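Local coordinates for protein redox-sensing transcriptional repressor Rex (Thermus thermophilus, PDB 2DT5) that probably senses the cellular NADH/NAD(+) balance through a Rossmann domain and adjusts transcription accordingly, binding DNA with a winged-helix domain, at residues A6-L11 with S50-Y55. The protein carries 1 engineered substitution. Sequence-based numbering, arbitrary orientation.
Sequences AAISRL and SYFGSY. With SO4 (sulfate ion), chain J.
Within the N-terminal winged-helix domain, the start of helix 7-23 packs through Leu11 and Ile8 against the turn leaving helix 42-51, where Phe52 is the first residue beyond that helix. Leu11 CD1 sits over one face of the Phe52 ring, 3.9 Å from its centroid and 12° off the ring normal, which meets the geometry of a CH-pi contact. On the opposite face, Tyr51 CD2 lies above the ring centre, so the phenyl group is sandwiched between its sequence neighbour and Leu11. Phe52 chi1 of -69° sets CG anti to its carbonyl carbon and carries the ring across to helix 7-23. Ile8 CD1 approaches Phe52 CZ obliquely at 4.3 Å, a looser apolar contact. Helix 64-75 adds Leu71 against Leu11 and Ile74 against Phe52, while Met210 of the second subunit also packs on Phe52. Helix 42-51 ends in a Schellman motif: Gly53, with positive phi, is the C-prime residue, and its N bonds to Ser50 O at 2.8 Å. Beyond this turn Tyr55 OH donates to O1 of a sulfate, probably from the crystallisation liquor, at 2.9 Å. With a phenylalanine here, the sulfate would probably keep its bonds to Ser31, Arg46, Gly59 and Gly61 but lose this donor. Sulfate O1 lies at the edge of the Tyr55 ring, near its plane.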
loop_
_atom_site.group_PDB
_atom_site.type_symbol
_atom_site.label_atom_id
_atom_site.label_comp_id
_atom_site.label_asym_id
_atom_site.label_seq_id
_atom_site.Cartn_x
_atom_site.Cartn_y
_atom_site.Cartn_z
ATOM N N ALA B 6 4.281 12.626 1.414
ATOM C CA ALA B 6 2.962 12.414 0.826
ATOM C C ALA B 6 2.617 13.132 -0.473
ATOM O O ALA B 6 1.703 12.700 -1.184
ATOM C CB ALA B 6 1.893 12.746 1.867
ATOM N N ALA B 7 3.319 14.224 -0.772
ATOM C CA ALA B 7 3.041 14.993 -1.980
ATOM C C ALA B 7 3.004 14.138 -3.226
ATOM O O ALA B 7 2.070 14.252 -4.019
ATOM C CB ALA B 7 4.071 16.129 -2.152
ATOM N N ILE B 8 4.007 13.279 -3.413
ATOM C CA ILE B 8 4.010 12.438 -4.604
ATOM C C ILE B 8 2.845 11.443 -4.585
ATOM O O ILE B 8 2.278 11.116 -5.634
ATOM C CB ILE B 8 5.348 11.697 -4.782
ATOM C CG1 ILE B 8 6.509 12.693 -4.692
ATOM C CG2 ILE B 8 5.386 11.044 -6.158
ATOM C CD1 ILE B 8 6.405 13.850 -5.704
ATOM N N SER B 9 2.477 10.973 -3.397
ATOM C CA SER B 9 1.341 10.047 -3.268
ATOM C C SER B 9 0.072 10.782 -3.714
ATOM O O SER B 9 -0.785 10.210 -4.385
ATOM C CB SER B 9 1.196 9.568 -1.812
ATOM O OG SER B 9 2.302 8.754 -1.434
ATOM N N ARG B 10 -0.050 12.054 -3.351
ATOM C CA ARG B 10 -1.221 12.815 -3.782
ATOM C C ARG B 10 -1.277 12.919 -5.316
ATOM O O ARG B 10 -2.336 12.741 -5.922
ATOM C CB ARG B 10 -1.207 14.210 -3.170
ATOM C CG ARG B 10 -1.545 14.221 -1.685
ATOM C CD ARG B 10 -2.093 15.593 -1.268
ATOM N NE ARG B 10 -1.119 16.670 -1.431
ATOM C CZ ARG B 10 -0.051 16.828 -0.655
ATOM N NH1 ARG B 10 0.183 15.975 0.343
ATOM N NH2 ARG B 10 0.772 17.848 -0.863
ATOM N N LEU B 11 -0.136 13.185 -5.943
ATOM C CA LEU B 11 -0.112 13.285 -7.396
ATOM C C LEU B 11 -0.560 11.959 -8.017
ATOM O O LEU B 11 -1.332 11.938 -8.990
ATOM C CB LEU B 11 1.291 13.653 -7.898
ATOM C CG LEU B 11 1.826 15.032 -7.483
ATOM C CD1 LEU B 11 3.158 15.284 -8.186
ATOM C CD2 LEU B 11 0.828 16.115 -7.864
ATOM N N SER B 50 -0.028 23.713 -8.868
ATOM C CA SER B 50 0.624 24.973 -9.181
ATOM C C SER B 50 2.127 24.715 -9.015
ATOM O O SER B 50 2.914 24.958 -9.935
ATOM C CB SER B 50 0.189 26.070 -8.205
ATOM O OG SER B 50 -1.144 26.476 -8.473
ATOM N N TYR B 51 2.509 24.197 -7.849
ATOM C CA TYR B 51 3.915 23.912 -7.594
ATOM C C TYR B 51 4.547 23.114 -8.725
ATOM O O TYR B 51 5.638 23.433 -9.166
ATOM C CB TYR B 51 4.103 23.135 -6.296
ATOM C CG TYR B 51 5.556 22.797 -6.002
ATOM C CD1 TYR B 51 6.392 23.724 -5.386
ATOM C CD2 TYR B 51 6.092 21.550 -6.336
ATOM C CE1 TYR B 51 7.723 23.433 -5.097
ATOM C CE2 TYR B 51 7.439 21.244 -6.052
ATOM C CZ TYR B 51 8.243 22.198 -5.430
ATOM O OH TYR B 51 9.563 21.941 -5.146
ATOM N N PHE B 52 3.857 22.083 -9.203
ATOM C CA PHE B 52 4.407 21.268 -10.280
ATOM C C PHE B 52 4.116 21.764 -11.693
ATOM O O PHE B 52 4.335 21.045 -12.659
ATOM C CB PHE B 52 3.973 19.799 -10.116
ATOM C CG PHE B 52 4.600 19.107 -8.932
ATOM C CD1 PHE B 52 3.947 19.063 -7.707
ATOM C CD2 PHE B 52 5.874 18.555 -9.029
ATOM C CE1 PHE B 52 4.560 18.489 -6.590
ATOM C CE2 PHE B 52 6.489 17.979 -7.917
ATOM C CZ PHE B 52 5.831 17.951 -6.698
ATOM N N GLY B 53 3.620 22.988 -11.832
ATOM C CA GLY B 53 3.378 23.622 -13.112
ATOM C C GLY B 53 2.152 23.217 -13.944
ATOM O O GLY B 53 2.071 23.602 -15.100
ATOM N N SER B 54 1.188 22.475 -13.399
ATOM C CA SER B 54 0.016 22.110 -14.201
ATOM C C SER B 54 -1.196 23.015 -13.975
ATOM O O SER B 54 -2.264 22.795 -14.557
ATOM C CB SER B 54 -0.388 20.670 -13.928
ATOM O OG SER B 54 0.513 19.768 -14.540
ATOM N N TYR B 55 -1.041 24.035 -13.143
ATOM C CA TYR B 55 -2.157 24.930 -12.894
ATOM C C TYR B 55 -2.226 26.035 -13.957
ATOM O O TYR B 55 -1.195 26.550 -14.398
ATOM C CB TYR B 55 -2.047 25.525 -11.482
ATOM C CG TYR B 55 -3.326 26.173 -11.019
ATOM C CD1 TYR B 55 -4.546 25.505 -11.149
ATOM C CD2 TYR B 55 -3.329 27.459 -10.476
ATOM C CE1 TYR B 55 -5.741 26.101 -10.759
ATOM C CE2 TYR B 55 -4.517 28.068 -10.078
ATOM C CZ TYR B 55 -5.722 27.381 -10.227
ATOM O OH TYR B 55 -6.909 27.981 -9.878
HETATM S S SO4 J . -9.798 25.762 -10.327
HETATM O O1 SO4 J . -8.628 25.690 -9.430
HETATM O O2 SO4 J . -9.431 26.536 -11.521
HETATM O O3 SO4 J . -10.217 24.410 -10.761
HETATM O O4 SO4 J . -10.909 26.409 -9.606
#